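Malonyl CoA-acyl carrier protein transacylase (Synechocystis sp. PCC 6803 substr. Kazusa, PDB 4RR5) catalyses the transfer of the malonyl group from malonyl-CoA to holo-acyl carrier protein, supplying malonyl-ACP for fatty acid biosynthesis. Local coordinates at residues T56-V65 with L107-A118; H188-F199 with I235-R243. All blocks are in the same frame, centred on the assembly; numbering follows the deposited sequence.

Contact 1 (T56-V65 with L107-A118); sequences TQNTQPCLYV and LQLVKQRSEVMA. With ACT (acetate ion), chain B.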
loop_
_atom_site.group_PDB
_atom_site.type_symbol
_atom_site.label_atom_id
_atom_site.label_comp_id
_atom_site.label_asym_id
_atom_site.label_seq_id
_atom_site.Cartn_x
_atom_site.Cartn_y
_atom_site.Cartn_z
ATOM N N THR A 56 -4.995 -11.043 4.751
ATOM C CA THR A 56 -5.136 -9.601 4.550
ATOM C C THR A 56 -5.935 -8.889 5.659
ATOM O O THR A 56 -5.712 -7.710 5.897
ATOM C CB THR A 56 -5.777 -9.301 3.169
ATOM O OG1 THR A 56 -5.368 -7.998 2.723
ATOM C CG2 THR A 56 -7.304 -9.382 3.209
ATOM N N GLN A 57 -6.820 -9.604 6.357
ATOM C CA GLN A 57 -7.583 -9.017 7.466
ATOM C C GLN A 57 -6.725 -8.797 8.711
ATOM O O GLN A 57 -7.096 -8.033 9.598
ATOM C CB GLN A 57 -8.801 -9.888 7.822
ATOM C CG GLN A 57 -8.485 -11.270 8.411
ATOM C CD GLN A 57 -8.298 -12.362 7.361
ATOM O OE1 GLN A 57 -8.428 -12.123 6.158
ATOM N NE2 GLN A 57 -8.006 -13.580 7.823
ATOM N N ASN A 58 -5.592 -9.486 8.782
ATOM C CA ASN A 58 -4.575 -9.194 9.790
ATOM C C ASN A 58 -3.561 -8.189 9.254
ATOM O O ASN A 58 -3.257 -7.187 9.890
ATOM C CB ASN A 58 -3.847 -10.473 10.223
ATOM C CG ASN A 58 -4.767 -11.477 10.933
ATOM O OD1 ASN A 58 -5.657 -11.101 11.700
ATOM N ND2 ASN A 58 -4.540 -12.761 10.677
ATOM N N THR A 59 -3.052 -8.471 8.063
ATOM C CA THR A 59 -1.954 -7.711 7.494
ATOM C C THR A 59 -2.262 -6.226 7.360
ATOM O O THR A 59 -1.427 -5.381 7.694
ATOM C CB THR A 59 -1.578 -8.227 6.115
ATOM O OG1 THR A 59 -1.503 -9.660 6.140
ATOM C CG2 THR A 59 -0.247 -7.628 5.680
ATOM N N GLN A 60 -3.452 -5.899 6.871
ATOM C CA GLN A 60 -3.706 -4.509 6.556
ATOM C C GLN A 60 -3.729 -3.655 7.830
ATOM O O GLN A 60 -2.964 -2.695 7.927
ATOM C CB GLN A 60 -4.992 -4.350 5.732
ATOM C CG GLN A 60 -4.896 -4.987 4.359
ATOM C CD GLN A 60 -5.978 -4.489 3.420
ATOM O OE1 GLN A 60 -6.401 -3.334 3.499
ATOM N NE2 GLN A 60 -6.443 -5.359 2.539
ATOM N N PRO A 61 -4.566 -4.001 8.823
ATOM C CA PRO A 61 -4.481 -3.113 9.992
ATOM C C PRO A 61 -3.120 -3.189 10.711
ATOM O O PRO A 61 -2.689 -2.186 11.293
ATOM C CB PRO A 61 -5.621 -3.605 10.896
ATOM C CG PRO A 61 -5.961 -4.964 10.409
ATOM C CD PRO A 61 -5.639 -5.002 8.956
ATOM N N CYS A 62 -2.454 -4.340 10.664
ATOM C CA CYS A 62 -1.107 -4.418 11.225
ATOM C C CYS A 62 -0.131 -3.449 10.533
ATOM O O CYS A 62 0.589 -2.700 11.209
ATOM C CB CYS A 62 -0.568 -5.844 11.150
ATOM S SG CYS A 62 -1.139 -6.902 12.492
ATOM N N LEU A 63 -0.103 -3.459 9.198
ATOM C CA LEU A 63 0.790 -2.570 8.458
ATOM C C LEU A 63 0.427 -1.104 8.686
ATOM O O LEU A 63 1.306 -0.257 8.815
ATOM C CB LEU A 63 0.751 -2.881 6.965
ATOM C CG LEU A 63 1.517 -4.114 6.506
ATOM C CD1 LEU A 63 1.303 -4.340 5.018
ATOM C CD2 LEU A 63 3.001 -3.970 6.821
ATOM N N TYR A 64 -0.869 -0.807 8.743
ATOM C CA TYR A 64 -1.300 0.563 8.955
ATOM C C TYR A 64 -0.873 1.079 10.327
ATOM O O TYR A 64 -0.386 2.195 10.448
ATOM C CB TYR A 64 -2.819 0.694 8.798
ATOM C CG TYR A 64 -3.372 2.043 9.252
ATOM C CD1 TYR A 64 -3.749 2.259 10.578
ATOM C CD2 TYR A 64 -3.525 3.096 8.351
ATOM C CE1 TYR A 64 -4.259 3.474 10.997
ATOM C CE2 TYR A 64 -4.037 4.319 8.759
ATOM C CZ TYR A 64 -4.400 4.497 10.088
ATOM O OH TYR A 64 -4.915 5.701 10.499
ATOM N N VAL A 65 -1.084 0.284 11.363
ATOM C CA VAL A 65 -0.783 0.725 12.716
ATOM C C VAL A 65 0.723 0.965 12.869
ATOM O O VAL A 65 1.160 1.960 13.459
ATOM C CB VAL A 65 -1.279 -0.311 13.764
ATOM C CG1 VAL A 65 -0.676 -0.029 15.146
ATOM C CG2 VAL A 65 -2.802 -0.330 13.821
ATOM N N LEU A 107 -7.780 3.604 11.146
ATOM C CA LEU A 107 -7.735 2.199 11.513
ATOM C C LEU A 107 -9.101 1.567 11.293
ATOM O O LEU A 107 -9.196 0.453 10.784
ATOM C CB LEU A 107 -7.281 2.030 12.968
ATOM C CG LEU A 107 -7.082 0.587 13.445
ATOM C CD1 LEU A 107 -6.342 -0.253 12.403
ATOM C CD2 LEU A 107 -6.316 0.583 14.740
ATOM N N GLN A 108 -10.165 2.282 11.649
ATOM C CA GLN A 108 -11.507 1.747 11.421
ATOM C C GLN A 108 -11.774 1.526 9.920
ATOM O O GLN A 108 -12.316 0.485 9.529
ATOM C CB GLN A 108 -12.572 2.660 12.033
ATOM C CG GLN A 108 -13.969 2.007 12.107
ATOM C CD GLN A 108 -13.992 0.654 12.852
ATOM O OE1 GLN A 108 -14.577 -0.323 12.369
ATOM N NE2 GLN A 108 -13.383 0.610 14.034
ATOM N N LEU A 109 -11.361 2.478 9.081
ATOM C CA LEU A 109 -11.451 2.303 7.630
ATOM C C LEU A 109 -10.671 1.087 7.146
ATOM O O LEU A 109 -11.185 0.271 6.379
ATOM C CB LEU A 109 -10.956 3.558 6.905
ATOM C CG LEU A 109 -11.872 4.764 7.098
ATOM C CD1 LEU A 109 -11.223 6.020 6.590
ATOM C CD2 LEU A 109 -13.183 4.488 6.374
ATOM N N VAL A 110 -9.427 0.963 7.599
ATOM C CA VAL A 110 -8.584 -0.138 7.181
ATOM C C VAL A 110 -9.192 -1.468 7.607
ATOM O O VAL A 110 -9.215 -2.441 6.840
ATOM C CB VAL A 110 -7.192 0.023 7.752
ATOM C CG1 VAL A 110 -6.419 -1.290 7.666
ATOM C CG2 VAL A 110 -6.470 1.150 7.014
ATOM N N LYS A 111 -9.722 -1.494 8.823
ATOM C CA LYS A 111 -10.338 -2.697 9.365
ATOM C C LYS A 111 -11.483 -3.157 8.487
ATOM O O LYS A 111 -11.594 -4.338 8.162
ATOM C CB LYS A 111 -10.823 -2.433 10.782
ATOM C CG LYS A 111 -11.487 -3.581 11.496
ATOM C CD LYS A 111 -11.832 -3.092 12.912
ATOM C CE LYS A 111 -12.379 -4.189 13.793
ATOM N NZ LYS A 111 -13.734 -4.576 13.345
ATOM N N GLN A 112 -12.335 -2.217 8.096
ATOM C CA GLN A 112 -13.474 -2.552 7.257
ATOM C C GLN A 112 -12.996 -2.933 5.868
ATOM O O GLN A 112 -13.438 -3.940 5.315
ATOM C CB GLN A 112 -14.471 -1.397 7.181
ATOM C CG GLN A 112 -15.679 -1.703 6.304
ATOM C CD GLN A 112 -16.739 -0.617 6.378
ATOM O OE1 GLN A 112 -16.708 0.223 7.281
ATOM N NE2 GLN A 112 -17.683 -0.626 5.426
ATOM N N ARG A 113 -12.076 -2.138 5.325
ATOM C CA ARG A 113 -11.545 -2.372 3.990
ATOM C C ARG A 113 -11.018 -3.791 3.855
ATOM O O ARG A 113 -11.314 -4.485 2.870
ATOM C CB ARG A 113 -10.429 -1.383 3.676
ATOM C CG ARG A 113 -9.861 -1.522 2.287
ATOM C CD ARG A 113 -8.449 -0.980 2.259
ATOM N NE ARG A 113 -8.015 -0.602 0.919
ATOM C CZ ARG A 113 -6.957 -1.121 0.305
ATOM N NH1 ARG A 113 -6.217 -2.036 0.910
ATOM N NH2 ARG A 113 -6.623 -0.711 -0.910
ATOM N N SER A 114 -10.243 -4.212 4.858
ATOM C CA SER A 114 -9.572 -5.507 4.841
ATOM C C SER A 114 -10.555 -6.650 5.077
ATOM O O SER A 114 -10.312 -7.778 4.635
ATOM C CB SER A 114 -8.443 -5.555 5.886
ATOM O OG SER A 114 -8.935 -5.431 7.217
ATOM N N GLU A 115 -11.661 -6.370 5.760
ATOM C CA GLU A 115 -12.696 -7.390 5.921
ATOM C C GLU A 115 -13.415 -7.664 4.608
ATOM O O GLU A 115 -13.595 -8.823 4.220
ATOM C CB GLU A 115 -13.700 -6.983 6.994
ATOM C CG GLU A 115 -13.227 -7.347 8.378
ATOM C CD GLU A 115 -13.998 -6.634 9.444
ATOM O OE1 GLU A 115 -15.132 -6.187 9.151
ATOM O OE2 GLU A 115 -13.463 -6.512 10.564
ATOM N N VAL A 116 -13.831 -6.583 3.952
ATOM C CA VAL A 116 -14.420 -6.617 2.627
ATOM C C VAL A 116 -13.591 -7.467 1.669
ATOM O O VAL A 116 -14.106 -8.401 1.061
ATOM C CB VAL A 116 -14.548 -5.181 2.043
ATOM C CG1 VAL A 116 -14.773 -5.223 0.546
ATOM C CG2 VAL A 116 -15.646 -4.385 2.754
ATOM N N MET A 117 -12.299 -7.152 1.554
ATOM C CA MET A 117 -11.426 -7.821 0.590
ATOM C C MET A 117 -11.172 -9.274 0.975
ATOM O O MET A 117 -11.060 -10.141 0.104
ATOM C CB MET A 117 -10.104 -7.059 0.452
ATOM C CG MET A 117 -10.303 -5.629 -0.009
ATOM S SD MET A 117 -8.802 -4.643 0.009
ATOM C CE MET A 117 -7.738 -5.746 -0.898
ATOM N N ALA A 118 -11.100 -9.540 2.277
ATOM C CA ALA A 118 -10.941 -10.907 2.772
ATOM C C ALA A 118 -12.152 -11.786 2.437
ATOM O O ALA A 118 -11.997 -12.963 2.146
ATOM C CB ALA A 118 -10.698 -10.903 4.275
HETATM C C ACT B . -4.340 -5.041 -1.147
HETATM O O ACT B . -4.259 -3.916 -0.569
HETATM O OXT ACT B . -4.477 -6.055 -0.413
HETATM C CH3 ACT B . -4.273 -5.203 -2.645
HETATM O O HOH W 1 -9.177 -6.858 10.359
#
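Gln60 and Arg113 meet where two nearly antiparallel helices pack side by side, their segment axes 8.2 Å apart at closest approach and 157° between directions. Arg113 NH1 gives a hydrogen bond of 2.9 Å to Gln60 OE1; the acceptor lies in the guanidinium plane, whereas the donor stands above the amide's carbonyl plane, and the two flat groups are turned 69° apart. At its other end the amide is held by Gln60 NE2 donating 2.9 Å to Thr56 OG1, almost straight and in the amide plane. A weak bond reaches from Gln60 NE2 to Met117 SD, whose sulfur also lies over one face of the guanidinium, offset toward its rim.

Gln60 is a knob in a hole formed by Val110, Arg113, Ser114 and Met117. In return Ser114 fits among Thr56, Gln57, Gln60 and Pro61, its CB 3.5 Å from Thr56 O. Further along, Val110 CG1 presses on the backbone at Pro61 and its CG2 lies 3.8 Å from Tyr64 CD2. Leu107 CD1 touches Pro61 CB, while CD2 packs on Val65 CG2. Tyr64 has CG anti to its backbone N (chi1 170°), which carries the ring over to Leu107; its OH is hydrogen-bonded to Phe103 O at the beginning of the same helix.

The Arg113 chain is extended from CG to NE, bringing its head to the site around Ser88, the active-site serine by similarity. NH1 also donates to an acetate ion, probably from the crystallisation liquor, that is itself hydrogen-bonded to Ser88 OG; NH2 is hydrogen-bonded to Ser88 OG and Gln237 OE1. Thr56 OG1 has a further partner in Gln10. A guanidinium steered by the Gln60 amide and bonded to a carboxylate beside the serine is consistent with the family's arginine that receives the malonyl carboxylate.

Contact 2 (H188-F199 with I235-R243); sequences HSSFMAQPSQSF and IQQMTGSVR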
loop_
_atom_site.group_PDB
_atom_site.type_symbol
_atom_site.label_atom_id
_atom_site.label_comp_id
_atom_site.label_asym_id
_atom_site.label_seq_id
_atom_site.Cartn_x
_atom_site.Cartn_y
_atom_site.Cartn_z
ATOM N N HIS A 188 -8.079 -4.894 -6.864
ATOM C CA HIS A 188 -7.769 -3.846 -7.835
ATOM C C HIS A 188 -8.271 -4.211 -9.223
ATOM O O HIS A 188 -7.524 -4.206 -10.201
ATOM C CB HIS A 188 -6.270 -3.564 -7.845
ATOM C CG HIS A 188 -5.799 -2.924 -6.583
ATOM N ND1 HIS A 188 -6.170 -1.649 -6.219
ATOM C CD2 HIS A 188 -5.042 -3.401 -5.566
ATOM C CE1 HIS A 188 -5.648 -1.360 -5.041
ATOM N NE2 HIS A 188 -4.962 -2.409 -4.621
ATOM N N SER A 189 -9.555 -4.536 -9.286
ATOM C CA SER A 189 -10.206 -4.906 -10.537
ATOM C C SER A 189 -11.691 -4.728 -10.345
ATOM O O SER A 189 -12.151 -4.542 -9.215
ATOM C CB SER A 189 -9.890 -6.350 -10.927
ATOM O OG SER A 189 -10.762 -7.249 -10.272
ATOM N N SER A 190 -12.446 -4.799 -11.431
ATOM C CA SER A 190 -13.888 -4.608 -11.348
ATOM C C SER A 190 -14.573 -5.741 -10.587
ATOM O O SER A 190 -15.718 -5.600 -10.195
ATOM C CB SER A 190 -14.497 -4.471 -12.743
ATOM O OG SER A 190 -14.334 -5.680 -13.472
ATOM N N PHE A 191 -13.881 -6.848 -10.340
ATOM C CA PHE A 191 -14.455 -7.883 -9.479
ATOM C C PHE A 191 -14.718 -7.370 -8.069
ATOM O O PHE A 191 -15.560 -7.910 -7.356
ATOM C CB PHE A 191 -13.554 -9.124 -9.431
ATOM C CG PHE A 191 -13.622 -9.956 -10.678
ATOM C CD1 PHE A 191 -14.760 -10.678 -10.979
ATOM C CD2 PHE A 191 -12.565 -9.990 -11.567
ATOM C CE1 PHE A 191 -14.836 -11.431 -12.134
ATOM C CE2 PHE A 191 -12.635 -10.746 -12.724
ATOM C CZ PHE A 191 -13.773 -11.464 -13.007
ATOM N N MET A 192 -14.018 -6.319 -7.664
ATOM C CA MET A 192 -14.216 -5.765 -6.322
ATOM C C MET A 192 -15.421 -4.832 -6.257
ATOM O O MET A 192 -15.709 -4.282 -5.195
ATOM C CB MET A 192 -12.969 -5.003 -5.841
ATOM C CG MET A 192 -11.734 -5.852 -5.561
ATOM S SD MET A 192 -12.039 -7.188 -4.400
ATOM C CE MET A 192 -12.167 -8.549 -5.547
ATOM N N ALA A 193 -16.121 -4.672 -7.382
ATOM C CA ALA A 193 -17.218 -3.709 -7.494
ATOM C C ALA A 193 -18.212 -3.773 -6.333
ATOM O O ALA A 193 -18.301 -2.823 -5.558
ATOM C CB ALA A 193 -17.951 -3.893 -8.825
ATOM N N GLN A 194 -18.953 -4.870 -6.202
ATOM C CA GLN A 194 -19.986 -4.937 -5.167
ATOM C C GLN A 194 -19.387 -4.817 -3.768
ATOM O O GLN A 194 -19.904 -4.062 -2.951
ATOM C CB GLN A 194 -20.808 -6.220 -5.279
ATOM C CG GLN A 194 -21.010 -6.695 -6.696
ATOM C CD GLN A 194 -22.093 -7.749 -6.788
ATOM O OE1 GLN A 194 -22.694 -8.113 -5.774
ATOM N NE2 GLN A 194 -22.346 -8.252 -8.001
ATOM N N PRO A 195 -18.298 -5.556 -3.482
ATOM C CA PRO A 195 -17.556 -5.263 -2.252
ATOM C C PRO A 195 -17.108 -3.801 -2.126
ATOM O O PRO A 195 -17.294 -3.196 -1.076
ATOM C CB PRO A 195 -16.349 -6.189 -2.370
ATOM C CG PRO A 195 -16.892 -7.377 -3.080
ATOM C CD PRO A 195 -17.828 -6.813 -4.099
ATOM N N SER A 196 -16.530 -3.238 -3.183
ATOM C CA SER A 196 -16.082 -1.849 -3.141
ATOM C C SER A 196 -17.220 -0.829 -3.014
ATOM O O SER A 196 -16.965 0.323 -2.667
ATOM C CB SER A 196 -15.261 -1.511 -4.392
ATOM O OG SER A 196 -15.371 -0.134 -4.733
ATOM N N GLN A 197 -18.464 -1.222 -3.293
ATOM C CA GLN A 197 -19.541 -0.231 -3.292
ATOM C C GLN A 197 -20.221 -0.097 -1.918
ATOM O O GLN A 197 -20.739 0.969 -1.592
ATOM C CB GLN A 197 -20.556 -0.543 -4.406
ATOM C CG GLN A 197 -21.880 -1.185 -4.005
ATOM C CD GLN A 197 -22.824 -1.331 -5.211
ATOM O OE1 GLN A 197 -22.794 -0.514 -6.140
ATOM N NE2 GLN A 197 -23.642 -2.385 -5.208
ATOM N N SER A 198 -20.184 -1.131 -1.086
ATOM C CA SER A 198 -20.685 -0.951 0.280
ATOM C C SER A 198 -19.703 -0.166 1.172
ATOM O O SER A 198 -20.107 0.677 1.990
ATOM C CB SER A 198 -20.996 -2.295 0.927
ATOM O OG SER A 198 -21.757 -2.099 2.114
ATOM N N PHE A 199 -18.417 -0.464 1.012
ATOM C CA PHE A 199 -17.347 0.235 1.718
ATOM C C PHE A 199 -17.297 1.714 1.319
ATOM O O PHE A 199 -16.999 2.577 2.148
ATOM C CB PHE A 199 -16.002 -0.462 1.434
ATOM C CG PHE A 199 -14.799 0.263 1.978
ATOM C CD1 PHE A 199 -14.644 0.471 3.343
ATOM C CD2 PHE A 199 -13.807 0.719 1.116
ATOM C CE1 PHE A 199 -13.526 1.136 3.842
ATOM C CE2 PHE A 199 -12.693 1.374 1.602
ATOM C CZ PHE A 199 -12.549 1.586 2.975
ATOM N N ILE A 235 -11.797 6.229 -2.880
ATOM C CA ILE A 235 -13.005 5.475 -3.205
ATOM C C ILE A 235 -12.839 4.686 -4.497
ATOM O O ILE A 235 -13.344 3.569 -4.621
ATOM C CB ILE A 235 -14.231 6.416 -3.318
ATOM C CG1 ILE A 235 -14.711 6.806 -1.914
ATOM C CG2 ILE A 235 -15.364 5.767 -4.131
ATOM C CD1 ILE A 235 -15.817 7.806 -1.914
ATOM N N GLN A 236 -12.104 5.257 -5.445
ATOM C CA GLN A 236 -11.833 4.589 -6.711
ATOM C C GLN A 236 -10.728 3.519 -6.630
ATOM O O GLN A 236 -10.553 2.718 -7.551
ATOM C CB GLN A 236 -11.471 5.633 -7.761
ATOM C CG GLN A 236 -12.670 6.453 -8.203
ATOM C CD GLN A 236 -12.283 7.703 -8.967
ATOM O OE1 GLN A 236 -11.108 7.934 -9.247
ATOM N NE2 GLN A 236 -13.271 8.517 -9.310
ATOM N N GLN A 237 -10.001 3.485 -5.517
ATOM C CA GLN A 237 -8.773 2.706 -5.458
ATOM C C GLN A 237 -9.003 1.202 -5.487
ATOM O O GLN A 237 -8.199 0.461 -6.046
ATOM C CB GLN A 237 -7.988 3.067 -4.205
ATOM C CG GLN A 237 -6.662 2.341 -4.075
ATOM C CD GLN A 237 -6.233 2.237 -2.644
ATOM O OE1 GLN A 237 -7.029 1.844 -1.781
ATOM N NE2 GLN A 237 -4.986 2.605 -2.367
ATOM N N MET A 238 -10.096 0.747 -4.890
ATOM C CA MET A 238 -10.219 -0.675 -4.671
ATOM C C MET A 238 -10.481 -1.445 -5.965
ATOM O O MET A 238 -10.084 -2.611 -6.084
ATOM C CB MET A 238 -11.315 -0.969 -3.652
ATOM C CG MET A 238 -11.324 -2.433 -3.237
ATOM S SD MET A 238 -12.639 -2.863 -2.109
ATOM C CE MET A 238 -12.143 -1.913 -0.671
ATOM N N THR A 239 -11.142 -0.805 -6.928
ATOM C CA THR A 239 -11.426 -1.441 -8.219
ATOM C C THR A 239 -10.423 -1.041 -9.297
ATOM O O THR A 239 -10.448 -1.559 -10.419
ATOM C CB THR A 239 -12.822 -1.092 -8.725
ATOM O OG1 THR A 239 -12.989 0.333 -8.694
ATOM C CG2 THR A 239 -13.878 -1.756 -7.859
ATOM N N GLY A 240 -9.534 -0.126 -8.937
ATOM C CA GLY A 240 -8.643 0.479 -9.892
ATOM C C GLY A 240 -7.220 0.060 -9.685
ATOM O O GLY A 240 -6.879 -0.539 -8.666
ATOM N N SER A 241 -6.389 0.394 -10.664
ATOM C CA SER A 241 -5.009 -0.049 -10.705
ATOM C C SER A 241 -4.098 0.835 -9.867
ATOM O O SER A 241 -4.324 2.035 -9.731
ATOM C CB SER A 241 -4.507 -0.090 -12.149
ATOM O OG SER A 241 -3.229 -0.709 -12.211
ATOM N N VAL A 242 -3.067 0.215 -9.306
ATOM C CA VAL A 242 -2.054 0.928 -8.554
ATOM C C VAL A 242 -0.931 1.379 -9.496
ATOM O O VAL A 242 -0.080 0.581 -9.943
ATOM C CB VAL A 242 -1.498 0.055 -7.418
ATOM C CG1 VAL A 242 -0.375 0.766 -6.704
ATOM C CG2 VAL A 242 -2.615 -0.272 -6.439
ATOM N N ARG A 243 -0.958 2.671 -9.805
ATOM C CA ARG A 243 0.001 3.282 -10.709
ATOM C C ARG A 243 1.255 3.723 -9.958
ATOM O O ARG A 243 1.561 4.916 -9.877
ATOM C CB ARG A 243 -0.668 4.449 -11.416
ATOM C CG ARG A 243 -1.997 4.006 -12.006
ATOM C CD ARG A 243 -2.840 5.143 -12.497
ATOM N NE ARG A 243 -2.072 5.989 -13.397
ATOM C CZ ARG A 243 -2.532 7.105 -13.939
ATOM N NH1 ARG A 243 -3.766 7.517 -13.670
ATOM N NH2 ARG A 243 -1.748 7.803 -14.741
HETATM O O HOH W 2 -13.032 1.058 -6.288
HETATM O O HOH W 3 -14.427 2.164 -2.511
#
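The active-site histidine, His188 by similarity, lies in a loop just ahead of helix 193-204, and the turn 237-240 presents two carbonyls to the ND1 edge of its ring. His188 ND1 donates to Gly240 O at 2.8 Å; the nitrogen lies almost in line with the C=O, but the carbonyl oxygen is tilted from the ring plane and the bond is bent to 136° at the hydrogen. A second, weak bond runs from ND1 to Gln237 O, so two backbone carbonyls share this one N-H. Val242 CG2 covers one face of the imidazole, a CH-pi contact 3.7 Å from the ring centroid.

With ND1 turned to the carbonyls, NE2 faces Ser88 OG, to which it is hydrogen-bonded. This matches the Ser-His pair of the FabD acyltransferases, in which backbone carbonyls stand where a classical catalytic triad has an acidic side chain.

Beyond the histidine, the chain makes an ST turn, Phe191 N bonding to Ser189 OG, a hydroxyl also hydrogen-bonded to Ala186 O, and enters the helix. Met238, with CG anti to its backbone N (chi1 -171°), runs its side chain along the helix: CG lies 4.0 Å from Met192 CB, SD meets Ser196 CB, and CE ends 3.6 Å from Phe199 CD2. Thr239 CG2 packs near Ala193 N and Ser196 CB. A water joins Ser196 OG and Thr239 OG1 and donates 3.0 Å to Ile235 O.

The two contacts follow one another along the chain, contact 1 closing before contact 2 opens, and their centres are about 15 Å apart within the acyl transferase domain. They meet at helix 103-119: one flank of it packs against helix 193-204, Val116 CG1 resting on Pro195 CB at 3.5 Å and Arg113 CB on the Phe199 ring. The Arg113-Gln237 bond is the polar join between them. Contact 1 thus brings the arginine, and contact 2 the histidine, to Ser88 in the likely nucleophile elbow that follows strand 83-86, so that segments distant in sequence assemble one acyl-transfer site.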